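Local coordinates for protein dextranase (Pseudarthrobacter oxydans, PDB 6NZS) that catalyses the endohydrolysis of alpha-1,6-glucosidic linkages in dextran, acting as a glycoside hydrolase of family 49, at residues P152-A157 and T180-S185; G166-E171 and H435-W440; G259-G264 and S285-V290; F318-A323 and Q349-N354; S341-G346 and E372-S377. All coordinates share one frame; numbering follows the deposited sequence.

Contact 1: P152-A157 and T180-S185; sequences PQLYTA and TEPRNS
Tyr155 and Glu181 form the hydrogen-bonded pair of a short antiparallel ladder, with Tyr155 N giving to Glu181 O at 2.9 Å and Glu181 N to Tyr155 O at 3.0 Å, while Leu154 faces Pro182 and Thr156 faces Thr180 in non-hydrogen-bonded pairs. Pro182 has no N-H to offer, and the next link is Arg183 N to Gln153 O, almost straight at 176°. Within the ladder Leu154 CD2 rests on the proline ring, 3.8 Å from Pro182 CD. The side chains of Tyr155 and Glu181 lie side by side on one face, pointing the same way. The phenol OH donates to Glu181 OE2 over 2.7 Å, on the anti side of a carboxylate turned 51° from the ring; the same oxygen holds a salt bridge to Arg437. Tyr155 CG sits between the backbone N and carbonyl carbon (chi1 83°). Tyr155 CD1 comes to 3.1 Å from Glu181 O. The Arg183 guanidinium lays one face over Tyr155 CB, and its NH1 is hydrogen-bonded to Ala81 O. On the face that carries Thr156 and Thr180, their OG1 hydroxyls meet at 2.7 Å. Beyond the ladder, Asn184 ND2 reaches Gln153 OE1 at 2.7 Å, nearly in its own amide plane. This is antiparallel pairing between strands 154-159 and 176-192 of the N-terminal Ig-like domain of family 49, here with one charged side chain turned toward the solenoid.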
# COMPACT_ATOMS: atom_id res chain seq x y z
N PRO A 152 -20.26 14.62 1.12
CA PRO A 152 -21.00 14.22 2.34
C PRO A 152 -20.39 13.03 3.07
O PRO A 152 -20.77 12.79 4.23
CB PRO A 152 -22.40 13.89 1.82
CG PRO A 152 -22.49 14.50 0.48
CD PRO A 152 -21.11 14.56 -0.08
N GLN A 153 -19.49 12.27 2.45
CA GLN A 153 -18.82 11.15 3.10
C GLN A 153 -17.57 11.56 3.86
O GLN A 153 -17.03 10.74 4.62
CB GLN A 153 -18.50 10.07 2.06
CG GLN A 153 -19.70 9.20 1.74
CD GLN A 153 -20.06 8.32 2.92
OE1 GLN A 153 -19.20 7.65 3.48
NE2 GLN A 153 -21.32 8.35 3.33
N LEU A 154 -17.09 12.79 3.70
CA LEU A 154 -15.87 13.21 4.36
C LEU A 154 -16.06 13.30 5.87
O LEU A 154 -17.11 13.75 6.35
CB LEU A 154 -15.41 14.57 3.84
CG LEU A 154 -15.04 14.64 2.35
CD1 LEU A 154 -14.60 16.04 1.97
CD2 LEU A 154 -13.95 13.61 2.04
N TYR A 155 -15.03 12.91 6.60
CA TYR A 155 -14.93 13.17 8.03
C TYR A 155 -13.49 13.59 8.31
O TYR A 155 -12.59 13.37 7.50
CB TYR A 155 -15.30 11.92 8.86
CG TYR A 155 -14.11 11.00 8.99
CD1 TYR A 155 -13.71 10.23 7.91
CD2 TYR A 155 -13.34 10.97 10.15
CE1 TYR A 155 -12.59 9.44 7.97
CE2 TYR A 155 -12.21 10.19 10.22
CZ TYR A 155 -11.84 9.42 9.13
OH TYR A 155 -10.71 8.64 9.19
N THR A 156 -13.27 14.16 9.49
CA THR A 156 -11.93 14.54 9.92
C THR A 156 -11.53 13.68 11.11
O THR A 156 -12.29 13.56 12.08
CB THR A 156 -11.86 16.03 10.27
OG1 THR A 156 -12.16 16.80 9.09
CG2 THR A 156 -10.46 16.40 10.79
N ALA A 157 -10.35 13.07 11.01
CA ALA A 157 -9.75 12.39 12.16
C ALA A 157 -8.98 13.41 12.99
O ALA A 157 -8.24 14.24 12.44
CB ALA A 157 -8.79 11.30 11.67
N THR A 180 -8.46 14.74 6.72
CA THR A 180 -9.84 14.67 6.25
C THR A 180 -9.92 13.73 5.05
O THR A 180 -9.14 13.85 4.10
CB THR A 180 -10.32 16.07 5.86
OG1 THR A 180 -10.35 16.89 7.04
CG2 THR A 180 -11.72 16.02 5.26
N GLU A 181 -10.85 12.78 5.10
CA GLU A 181 -10.93 11.76 4.06
C GLU A 181 -12.33 11.15 4.09
O GLU A 181 -13.09 11.37 5.05
CB GLU A 181 -9.87 10.67 4.27
CG GLU A 181 -10.19 9.81 5.50
CD GLU A 181 -9.11 8.83 5.92
OE1 GLU A 181 -8.10 8.69 5.21
OE2 GLU A 181 -9.28 8.19 6.98
N PRO A 182 -12.71 10.40 3.05
CA PRO A 182 -14.00 9.69 3.11
C PRO A 182 -14.01 8.68 4.24
O PRO A 182 -13.05 7.92 4.44
CB PRO A 182 -14.07 8.99 1.74
CG PRO A 182 -13.21 9.84 0.85
CD PRO A 182 -12.08 10.29 1.72
N ARG A 183 -15.11 8.66 5.00
CA ARG A 183 -15.29 7.60 6.00
C ARG A 183 -15.41 6.24 5.31
O ARG A 183 -14.82 5.25 5.76
CB ARG A 183 -16.56 7.86 6.81
CG ARG A 183 -16.74 6.88 7.97
CD ARG A 183 -18.02 7.12 8.79
NE ARG A 183 -18.20 8.51 9.21
CZ ARG A 183 -17.86 9.01 10.40
NH1 ARG A 183 -17.28 8.26 11.33
NH2 ARG A 183 -18.09 10.29 10.66
N ASN A 184 -16.20 6.19 4.24
CA ASN A 184 -16.36 5.00 3.42
C ASN A 184 -15.66 5.31 2.11
O ASN A 184 -16.19 6.05 1.27
CB ASN A 184 -17.85 4.70 3.25
CG ASN A 184 -18.52 4.45 4.58
OD1 ASN A 184 -18.26 3.44 5.23
ND2 ASN A 184 -19.37 5.37 5.00
N SER A 185 -14.45 4.80 1.96
CA SER A 185 -13.68 5.14 0.78
C SER A 185 -14.12 4.31 -0.43
O SER A 185 -14.76 3.26 -0.30
CB SER A 185 -12.19 4.99 1.05
OG SER A 185 -11.82 3.67 1.39
O HOH W 1 -19.17 10.69 7.27
O HOH W 2 -19.15 12.49 8.41

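Contact 2: G166-E171 and H435-W440; sequences GKLTTE and HNRMYW
Leu168 lies over one face of the Tyr439 ring, and apolar packing carries most of this contact. Its CG stands 3.9 Å from the ring centroid, 17° off the normal, a CH-pi approach; Leu168 CD2 meets Tyr439 CB at 3.7 Å, and Leu168 CD1 comes to 3.9 Å from Tyr439 CD2, at the rim. Tyr439 CG, set between its backbone N and carbonyl carbon (chi1 69°), also lies 3.7 Å from Leu168 CD2. The same CD1 comes within 4.2 Å of Arg437 CD and lies at the edge of the guanidinium, whose charge is met by Glu409 as well as Glu181. The polar part runs through water. One molecule, at the ring's edge, donates to Gly166 O at 2.8 Å, lies 2.6 Å from Tyr439 OH and accepts from Lys167 NZ, which is salt-bridged to Glu72; a second accepts from Leu168 N at 2.9 Å and has a weak link to the phenol oxygen. An alanine in place of Tyr439 would probably open a gap beneath Leu168 and deprive both waters of their phenol partner. The arrangement is an interdomain contact, a leucine-on-tyrosine CH-pi approach with bridging waters, joining the Ig-like domain to the loop that follows solenoid strand 423-435.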
# COMPACT_ATOMS: atom_id res chain seq x y z
N GLY A 166 -1.26 10.50 22.21
CA GLY A 166 -2.60 10.79 21.75
C GLY A 166 -3.28 9.55 21.21
O GLY A 166 -2.68 8.48 21.06
N LYS A 167 -4.56 9.72 20.91
CA LYS A 167 -5.38 8.69 20.29
C LYS A 167 -6.25 9.38 19.25
O LYS A 167 -6.63 10.54 19.42
CB LYS A 167 -6.30 8.01 21.31
CG LYS A 167 -5.57 7.21 22.38
CD LYS A 167 -5.30 5.79 21.91
CE LYS A 167 -4.21 5.11 22.75
NZ LYS A 167 -3.57 3.99 22.01
N LEU A 168 -6.56 8.66 18.18
CA LEU A 168 -7.45 9.21 17.17
C LEU A 168 -8.91 9.15 17.63
O LEU A 168 -9.34 8.22 18.31
CB LEU A 168 -7.29 8.48 15.83
CG LEU A 168 -6.00 8.78 15.09
CD1 LEU A 168 -6.02 8.04 13.77
CD2 LEU A 168 -5.79 10.27 14.86
N THR A 169 -9.67 10.17 17.23
CA THR A 169 -11.09 10.25 17.53
C THR A 169 -11.76 11.07 16.45
O THR A 169 -11.12 11.86 15.75
CB THR A 169 -11.31 10.89 18.91
OG1 THR A 169 -12.71 11.01 19.18
CG2 THR A 169 -10.68 12.28 18.94
N THR A 170 -13.07 10.86 16.29
CA THR A 170 -13.83 11.71 15.39
C THR A 170 -14.37 12.96 16.09
O THR A 170 -14.98 13.80 15.43
CB THR A 170 -15.00 10.95 14.74
OG1 THR A 170 -15.83 10.40 15.77
CG2 THR A 170 -14.48 9.82 13.87
N GLU A 171 -14.15 13.08 17.41
CA GLU A 171 -14.59 14.27 18.13
C GLU A 171 -13.63 15.42 17.86
O GLU A 171 -12.41 15.27 18.00
CB GLU A 171 -14.70 13.99 19.64
CG GLU A 171 -13.39 13.67 20.36
CD GLU A 171 -13.47 13.67 21.89
OE1 GLU A 171 -12.39 13.68 22.54
OE2 GLU A 171 -14.61 13.65 22.42
N HIS A 435 -3.83 10.07 1.01
CA HIS A 435 -4.31 10.26 2.37
C HIS A 435 -3.29 9.66 3.31
O HIS A 435 -2.51 8.79 2.94
CB HIS A 435 -5.65 9.57 2.58
CG HIS A 435 -6.76 10.19 1.80
ND1 HIS A 435 -7.20 11.47 2.05
CD2 HIS A 435 -7.50 9.73 0.76
CE1 HIS A 435 -8.17 11.77 1.20
NE2 HIS A 435 -8.37 10.73 0.41
N ASN A 436 -3.34 10.12 4.56
CA ASN A 436 -2.54 9.52 5.62
C ASN A 436 -3.15 9.92 6.95
O ASN A 436 -3.75 10.98 7.06
CB ASN A 436 -1.07 9.97 5.56
CG ASN A 436 -0.88 11.37 6.09
OD1 ASN A 436 -0.50 11.56 7.25
ND2 ASN A 436 -1.16 12.37 5.26
N ARG A 437 -2.97 9.06 7.96
CA ARG A 437 -3.44 9.35 9.30
C ARG A 437 -2.29 9.29 10.30
O ARG A 437 -2.45 8.85 11.44
CB ARG A 437 -4.58 8.42 9.72
CG ARG A 437 -5.91 8.72 9.01
CD ARG A 437 -7.10 8.05 9.71
NE ARG A 437 -6.95 6.61 9.81
CZ ARG A 437 -7.24 5.74 8.86
NH1 ARG A 437 -7.74 6.15 7.69
NH2 ARG A 437 -7.05 4.44 9.07
N MET A 438 -1.10 9.73 9.87
CA MET A 438 0.06 9.73 10.76
C MET A 438 -0.10 10.85 11.79
O MET A 438 -0.19 12.03 11.43
CB MET A 438 1.34 9.87 9.94
CG MET A 438 1.56 8.69 8.99
SD MET A 438 3.17 8.66 8.15
CE MET A 438 3.05 10.15 7.17
N TYR A 439 -0.18 10.48 13.07
CA TYR A 439 -0.81 11.36 14.04
C TYR A 439 -0.03 11.61 15.32
O TYR A 439 -0.51 12.39 16.15
CB TYR A 439 -2.20 10.83 14.44
CG TYR A 439 -2.20 9.55 15.27
CD1 TYR A 439 -2.15 9.59 16.66
CD2 TYR A 439 -2.28 8.30 14.66
CE1 TYR A 439 -2.16 8.42 17.42
CE2 TYR A 439 -2.30 7.13 15.41
CZ TYR A 439 -2.25 7.20 16.78
OH TYR A 439 -2.27 6.04 17.52
N TRP A 440 1.13 10.99 15.52
CA TRP A 440 1.71 10.88 16.86
C TRP A 440 2.01 12.24 17.48
O TRP A 440 2.63 13.11 16.86
CB TRP A 440 3.01 10.09 16.78
CG TRP A 440 2.91 8.75 16.12
CD1 TRP A 440 3.52 8.38 14.95
CD2 TRP A 440 2.22 7.60 16.60
NE1 TRP A 440 3.23 7.07 14.67
CE2 TRP A 440 2.44 6.56 15.68
CE3 TRP A 440 1.43 7.34 17.74
CZ2 TRP A 440 1.89 5.29 15.83
CZ3 TRP A 440 0.89 6.08 17.89
CH2 TRP A 440 1.12 5.06 16.94
O HOH W 3 -2.18 5.94 20.13
O HOH W 4 -5.59 5.96 17.90

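Contact 3: G259-G264 and S285-V290; sequences GAYVKG and SGEQYV
Glu287 meets Tyr261 tip to tip, the phenol OH donating to OE1 at 2.7 Å nearly in line with the C-O bond, with ring and carboxylate planes 81° apart. Its other oxygen, OE2, forms a salt bridge with Lys263 NZ that is long at 3.2 Å. Ser285 OG adds a second donor to OE1, at 2.6 Å on the anti lone pair; the same hydroxyl accepts from Glu287 N, closing an ST turn. A lysine in place of Glu287 would probably leave Tyr261 OH and Ser285 OG without their shared acceptor and set two positive charges close together. The extended Lys263 chain is crossed at about a right angle by Gln288, whose OE1 lies 3.5 Å from Lys263 CB, and Tyr289 OH packs on Gly264 CA. Beneath these groups the backbones pair in parallel: Ser285 N bonds to Val262 O at 2.8 Å and Gly264 N to Ser285 O at 2.9 Å. One shell out, Gln288 OE1 accepts from Gly240 N, Tyr289 OH donates to Tyr243 O, and the ammonium of Lys263 is also held by the carbonyls of Gly27 and Glu30. The type I turn from Gly286 to Tyr289 leads the chain away. The polar cluster is a feature of this site, whereas the parallel pairing of strands 260-263 and 283-285 is that of successive coils of a right-handed parallel beta-helix.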
# COMPACT_ATOMS: atom_id res chain seq x y z
N GLY A 259 -12.66 -11.49 -11.59
CA GLY A 259 -13.87 -12.10 -11.08
C GLY A 259 -13.64 -13.28 -10.16
O GLY A 259 -14.62 -13.81 -9.61
N ALA A 260 -12.40 -13.72 -9.99
CA ALA A 260 -12.09 -14.69 -8.95
C ALA A 260 -11.88 -13.97 -7.63
O ALA A 260 -11.25 -12.91 -7.58
CB ALA A 260 -10.84 -15.48 -9.31
N TYR A 261 -12.41 -14.55 -6.56
CA TYR A 261 -12.24 -14.04 -5.20
C TYR A 261 -11.79 -15.21 -4.34
O TYR A 261 -12.58 -16.13 -4.08
CB TYR A 261 -13.55 -13.45 -4.68
CG TYR A 261 -13.42 -12.61 -3.43
CD1 TYR A 261 -13.39 -13.19 -2.17
CD2 TYR A 261 -13.34 -11.22 -3.51
CE1 TYR A 261 -13.29 -12.42 -1.03
CE2 TYR A 261 -13.23 -10.44 -2.36
CZ TYR A 261 -13.20 -11.04 -1.13
OH TYR A 261 -13.10 -10.26 -0.01
N VAL A 262 -10.53 -15.19 -3.92
CA VAL A 262 -9.93 -16.28 -3.16
C VAL A 262 -9.66 -15.77 -1.75
O VAL A 262 -8.87 -14.84 -1.56
CB VAL A 262 -8.63 -16.76 -3.81
CG1 VAL A 262 -7.99 -17.85 -2.96
CG2 VAL A 262 -8.91 -17.26 -5.23
N LYS A 263 -10.30 -16.38 -0.76
CA LYS A 263 -9.98 -16.13 0.64
C LYS A 263 -8.87 -17.10 1.03
O LYS A 263 -9.09 -18.32 1.05
CB LYS A 263 -11.21 -16.34 1.51
CG LYS A 263 -12.41 -15.54 1.04
CD LYS A 263 -13.63 -15.79 1.90
CE LYS A 263 -14.82 -15.01 1.35
NZ LYS A 263 -15.94 -14.99 2.32
N GLY A 264 -7.67 -16.58 1.28
CA GLY A 264 -6.53 -17.44 1.55
C GLY A 264 -5.21 -16.69 1.35
O GLY A 264 -5.17 -15.47 1.34
N SER A 285 -7.81 -12.46 -0.54
CA SER A 285 -8.23 -11.80 0.69
C SER A 285 -7.82 -12.62 1.91
O SER A 285 -8.06 -13.83 1.95
CB SER A 285 -9.74 -11.60 0.71
OG SER A 285 -10.12 -11.11 1.98
N GLY A 286 -7.22 -11.96 2.90
CA GLY A 286 -6.84 -12.61 4.14
C GLY A 286 -7.88 -12.48 5.23
O GLY A 286 -7.56 -12.68 6.42
N GLU A 287 -9.12 -12.17 4.84
CA GLU A 287 -10.18 -11.82 5.79
C GLU A 287 -10.46 -12.92 6.81
O GLU A 287 -10.94 -12.63 7.91
CB GLU A 287 -11.45 -11.49 5.02
CG GLU A 287 -12.08 -12.68 4.30
CD GLU A 287 -13.09 -12.24 3.26
OE1 GLU A 287 -12.67 -11.69 2.22
OE2 GLU A 287 -14.30 -12.45 3.47
N GLN A 288 -10.21 -14.19 6.47
CA GLN A 288 -10.52 -15.28 7.39
C GLN A 288 -9.47 -15.47 8.46
O GLN A 288 -9.73 -16.16 9.45
CB GLN A 288 -10.72 -16.60 6.63
CG GLN A 288 -11.81 -16.52 5.57
CD GLN A 288 -12.03 -17.83 4.82
OE1 GLN A 288 -11.09 -18.43 4.31
NE2 GLN A 288 -13.28 -18.25 4.74
N TYR A 289 -8.29 -14.87 8.32
CA TYR A 289 -7.20 -15.07 9.27
C TYR A 289 -7.29 -14.04 10.39
O TYR A 289 -7.59 -12.86 10.15
CB TYR A 289 -5.84 -14.95 8.57
CG TYR A 289 -5.63 -15.96 7.46
CD1 TYR A 289 -5.60 -17.32 7.73
CD2 TYR A 289 -5.47 -15.54 6.15
CE1 TYR A 289 -5.42 -18.24 6.72
CE2 TYR A 289 -5.27 -16.45 5.13
CZ TYR A 289 -5.25 -17.80 5.42
OH TYR A 289 -5.07 -18.70 4.40
N VAL A 290 -7.02 -14.49 11.61
CA VAL A 290 -6.91 -13.59 12.75
C VAL A 290 -5.65 -12.76 12.62
O VAL A 290 -4.67 -13.15 11.97
CB VAL A 290 -6.91 -14.42 14.05
CG1 VAL A 290 -5.63 -15.25 14.17
CG2 VAL A 290 -7.09 -13.53 15.27
O HOH W 5 -15.42 -14.96 4.68

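Contact 4: F318-A323 and Q349-N354; sequences FASADA and QTFHMN
The ring of Phe351 approaches that of Phe318 obliquely, centroids 5.6 Å apart and planes at 42°. Phe351 CZ reaches Phe318 CB at 3.5 Å, the two side chains crossing at about a right angle. Phe351 CG, anti to its backbone N (chi1 -163°), is carried toward strand 318-320, to 4.0 Å from Ser320 CB. Nearer the backbone, Ser320 CB lies obliquely to the Phe351 ring, and Ser320 OG comes to 3.4 Å from Phe351 CB while bonding to Asn347 O. Phe318 also stacks on Phe268, and Val344 packs against both phenylalanines. Farther out, Thr350 OG1 points into a bend of carbonyls: Ala321 O at 2.8 Å, Asp322 O at 3.2 Å and Ala323 O at 3.3 Å, each a weak and unsettled bond. One hydroxyl proton cannot serve all of these acceptors at once, which implies that it is probably shared or switched among them, beside an apolar aromatic interior.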
# COMPACT_ATOMS: atom_id res chain seq x y z
N PHE A 318 7.87 -16.37 -0.80
CA PHE A 318 8.69 -17.12 -1.73
C PHE A 318 10.02 -17.47 -1.09
O PHE A 318 10.45 -16.86 -0.11
CB PHE A 318 8.97 -16.29 -2.99
CG PHE A 318 7.75 -16.04 -3.80
CD1 PHE A 318 6.90 -14.98 -3.51
CD2 PHE A 318 7.43 -16.88 -4.85
CE1 PHE A 318 5.76 -14.76 -4.26
CE2 PHE A 318 6.30 -16.66 -5.60
CZ PHE A 318 5.46 -15.61 -5.32
N ALA A 319 10.67 -18.48 -1.66
CA ALA A 319 12.01 -18.91 -1.27
C ALA A 319 12.94 -18.70 -2.45
O ALA A 319 12.61 -19.09 -3.58
CB ALA A 319 12.00 -20.38 -0.87
N SER A 320 14.09 -18.07 -2.20
CA SER A 320 15.06 -17.76 -3.24
C SER A 320 16.29 -18.65 -3.07
O SER A 320 16.94 -18.62 -2.02
CB SER A 320 15.47 -16.29 -3.18
OG SER A 320 16.47 -16.00 -4.16
N ALA A 321 16.59 -19.43 -4.10
CA ALA A 321 17.82 -20.21 -4.14
C ALA A 321 18.98 -19.30 -4.51
O ALA A 321 18.81 -18.14 -4.89
CB ALA A 321 17.69 -21.33 -5.18
N ASP A 322 20.20 -19.83 -4.39
CA ASP A 322 21.35 -19.06 -4.87
C ASP A 322 21.22 -18.74 -6.35
O ASP A 322 21.63 -17.66 -6.80
CB ASP A 322 22.65 -19.81 -4.59
CG ASP A 322 23.14 -19.62 -3.18
OD1 ASP A 322 22.76 -18.61 -2.54
OD2 ASP A 322 23.92 -20.47 -2.70
N ALA A 323 20.65 -19.66 -7.13
CA ALA A 323 20.48 -19.44 -8.56
C ALA A 323 19.60 -18.22 -8.82
O ALA A 323 18.73 -17.87 -8.02
CB ALA A 323 19.84 -20.67 -9.21
N GLN A 349 19.61 -11.52 -3.05
CA GLN A 349 20.22 -10.84 -4.18
C GLN A 349 19.94 -11.52 -5.52
O GLN A 349 20.34 -10.99 -6.56
CB GLN A 349 21.73 -10.69 -3.97
CG GLN A 349 22.11 -9.77 -2.82
CD GLN A 349 23.58 -9.38 -2.84
OE1 GLN A 349 24.18 -9.24 -3.90
NE2 GLN A 349 24.16 -9.20 -1.66
N THR A 350 19.24 -12.66 -5.53
CA THR A 350 19.02 -13.41 -6.77
C THR A 350 17.55 -13.74 -6.97
O THR A 350 17.20 -14.80 -7.50
CB THR A 350 19.89 -14.67 -6.82
OG1 THR A 350 19.50 -15.54 -5.76
CG2 THR A 350 21.37 -14.32 -6.68
N PHE A 351 16.66 -12.84 -6.58
CA PHE A 351 15.21 -13.04 -6.73
C PHE A 351 14.62 -11.75 -7.30
O PHE A 351 14.24 -10.84 -6.56
CB PHE A 351 14.57 -13.43 -5.41
CG PHE A 351 13.20 -14.03 -5.57
CD1 PHE A 351 13.05 -15.39 -5.82
CD2 PHE A 351 12.07 -13.24 -5.46
CE1 PHE A 351 11.80 -15.94 -5.98
CE2 PHE A 351 10.81 -13.78 -5.62
CZ PHE A 351 10.67 -15.13 -5.88
N HIS A 352 14.53 -11.68 -8.62
CA HIS A 352 14.29 -10.42 -9.31
C HIS A 352 12.82 -10.28 -9.65
O HIS A 352 12.27 -11.08 -10.42
CB HIS A 352 15.18 -10.34 -10.55
CG HIS A 352 16.62 -10.61 -10.24
ND1 HIS A 352 17.34 -9.82 -9.36
CD2 HIS A 352 17.45 -11.60 -10.63
CE1 HIS A 352 18.57 -10.31 -9.25
NE2 HIS A 352 18.66 -11.39 -10.01
N MET A 353 12.18 -9.26 -9.08
CA MET A 353 10.73 -9.11 -9.16
C MET A 353 10.34 -8.10 -10.22
O MET A 353 10.98 -7.07 -10.40
CB MET A 353 10.19 -8.65 -7.80
CG MET A 353 10.51 -9.63 -6.69
SD MET A 353 10.31 -8.91 -5.06
CE MET A 353 8.65 -8.24 -5.21
N ASN A 354 9.25 -8.41 -10.93
CA ASN A 354 8.65 -7.51 -11.90
C ASN A 354 7.19 -7.37 -11.48
O ASN A 354 6.37 -8.25 -11.77
CB ASN A 354 8.79 -8.09 -13.32
CG ASN A 354 8.15 -7.22 -14.38
OD1 ASN A 354 7.78 -6.08 -14.12
ND2 ASN A 354 8.00 -7.77 -15.58

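Contact 5: S341-G346 and E372-S377; sequences SFVVYG and ELYKGS
Val344 overlaps one face of the Tyr374 ring, its CB 3.8 Å from the centroid and 20° off the normal, while Val344 CG2 meets Tyr374 CE1 at 3.6 Å. Both belong to the parallel beta-helix of this enzyme: strand 342-346 is an outermost strand of a four-stranded parallel sheet, and 372-377 lies in the loop between strands 371-372 and 377-380, on a later part of the solenoid. The two side chains slide past each other in opposite directions. Val344 N donates to Tyr374 OH over 3.1 Å, nearly straight at 170°. Val343 CG2 touches the same oxygen at 3.5 Å. Phe342 has its CG anti to the backbone N (chi1 -179°). At the edge of the tyrosine, Phe342 CE1 lies 4.0 Å from Tyr374 CE1 and also comes near Glu372 O, a buried carbonyl that has no polar partner in the model. Glu372 OE2 itself bonds to His395, whose ring also meets that of Tyr374. Water occupies the margin: one molecule lies between Phe342 O and Glu372 OE1, and another, in the plane of the Tyr374 ring, sits 2.7 Å from Tyr374 OH and 2.8 Å from Val344 O.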
# COMPACT_ATOMS: atom_id res chain seq x y z
N SER A 341 2.41 -8.30 3.99
CA SER A 341 1.88 -8.71 2.70
C SER A 341 2.80 -9.68 1.97
O SER A 341 2.32 -10.62 1.32
CB SER A 341 1.61 -7.48 1.81
OG SER A 341 2.81 -6.75 1.54
N PHE A 342 4.11 -9.48 2.05
CA PHE A 342 4.98 -10.10 1.06
C PHE A 342 6.38 -10.25 1.64
O PHE A 342 6.91 -9.31 2.23
CB PHE A 342 5.03 -9.20 -0.19
CG PHE A 342 5.89 -9.74 -1.29
CD1 PHE A 342 7.25 -9.48 -1.32
CD2 PHE A 342 5.33 -10.53 -2.28
CE1 PHE A 342 8.05 -10.00 -2.32
CE2 PHE A 342 6.14 -11.06 -3.29
CZ PHE A 342 7.48 -10.79 -3.30
N VAL A 343 6.99 -11.43 1.45
CA VAL A 343 8.37 -11.64 1.88
C VAL A 343 9.02 -12.72 1.02
O VAL A 343 8.36 -13.61 0.49
CB VAL A 343 8.49 -12.00 3.38
CG1 VAL A 343 8.10 -13.45 3.63
CG2 VAL A 343 9.90 -11.72 3.91
N VAL A 344 10.33 -12.59 0.87
CA VAL A 344 11.17 -13.60 0.24
C VAL A 344 12.28 -13.92 1.22
O VAL A 344 12.91 -13.00 1.76
CB VAL A 344 11.77 -13.09 -1.08
CG1 VAL A 344 12.70 -14.15 -1.69
CG2 VAL A 344 10.67 -12.70 -2.06
N TYR A 345 12.51 -15.20 1.47
CA TYR A 345 13.64 -15.64 2.27
C TYR A 345 14.57 -16.46 1.40
O TYR A 345 14.14 -17.10 0.44
CB TYR A 345 13.19 -16.48 3.45
CG TYR A 345 12.46 -15.70 4.52
CD1 TYR A 345 13.07 -14.63 5.16
CD2 TYR A 345 11.17 -16.03 4.89
CE1 TYR A 345 12.41 -13.91 6.14
CE2 TYR A 345 10.50 -15.32 5.86
CZ TYR A 345 11.12 -14.26 6.48
OH TYR A 345 10.45 -13.56 7.46
N GLY A 346 15.86 -16.45 1.75
CA GLY A 346 16.88 -17.13 0.99
C GLY A 346 17.93 -16.15 0.50
O GLY A 346 18.35 -15.24 1.24
N GLU A 372 8.26 -5.31 -0.18
CA GLU A 372 9.71 -5.24 -0.16
C GLU A 372 10.20 -5.79 -1.50
O GLU A 372 9.99 -6.97 -1.81
CB GLU A 372 10.26 -6.07 1.00
CG GLU A 372 11.79 -6.03 1.14
CD GLU A 372 12.30 -6.73 2.39
OE1 GLU A 372 11.51 -6.92 3.34
OE2 GLU A 372 13.51 -7.08 2.42
N LEU A 373 10.81 -4.92 -2.30
CA LEU A 373 11.36 -5.32 -3.60
C LEU A 373 12.82 -5.73 -3.40
O LEU A 373 13.62 -4.95 -2.88
CB LEU A 373 11.24 -4.18 -4.61
CG LEU A 373 9.79 -3.78 -4.92
CD1 LEU A 373 9.76 -2.41 -5.55
CD2 LEU A 373 9.17 -4.80 -5.85
N TYR A 374 13.14 -6.95 -3.81
CA TYR A 374 14.48 -7.48 -3.62
C TYR A 374 15.42 -6.98 -4.72
O TYR A 374 15.00 -6.34 -5.68
CB TYR A 374 14.41 -9.01 -3.43
CG TYR A 374 13.73 -9.31 -2.11
CD1 TYR A 374 12.33 -9.27 -1.99
CD2 TYR A 374 14.47 -9.56 -0.96
CE1 TYR A 374 11.70 -9.50 -0.76
CE2 TYR A 374 13.84 -9.80 0.27
CZ TYR A 374 12.46 -9.76 0.36
OH TYR A 374 11.85 -9.99 1.58
N LYS A 375 16.71 -7.24 -4.54
CA LYS A 375 17.71 -6.61 -5.41
C LYS A 375 17.39 -6.84 -6.88
O LYS A 375 17.07 -7.96 -7.30
CB LYS A 375 19.10 -7.17 -5.09
CG LYS A 375 20.19 -6.53 -5.93
CD LYS A 375 21.57 -7.06 -5.58
CE LYS A 375 22.63 -6.41 -6.45
NZ LYS A 375 24.00 -6.77 -6.01
N GLY A 376 17.45 -5.77 -7.67
CA GLY A 376 17.26 -5.91 -9.10
C GLY A 376 15.81 -6.17 -9.45
O GLY A 376 15.49 -7.13 -10.17
N SER A 377 14.92 -5.32 -8.94
CA SER A 377 13.49 -5.46 -9.16
C SER A 377 12.91 -4.14 -9.64
O SER A 377 13.49 -3.07 -9.43
CB SER A 377 12.76 -5.86 -7.88
OG SER A 377 13.16 -7.14 -7.42
O HOH W 6 9.12 -8.40 3.93
O HOH W 7 13.59 -10.89 3.49

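How the contacts relate
The five contacts illustrate how a two-domain enzyme is assembled from local pairings and one long closure. Contact 1 lies within the N-terminal Ig-like domain; contacts 3, 4 and 5 follow in the solenoid, where contacts 4 and 5 alternate along the chain and share the sheet of strands 316-320 and 342-346, their centres 8 Å apart. Contact 2 spans 264 residues and encloses contacts 3 to 5 in sequence, returning the solenoid to the first domain. It touches contact 1, 13 Å away between centres. Contacts 2 and 4 lie on opposite sides of the chain's centre, 38 Å apart between centres, whereas contact 3, though a pairing of coils, also meets the first domain.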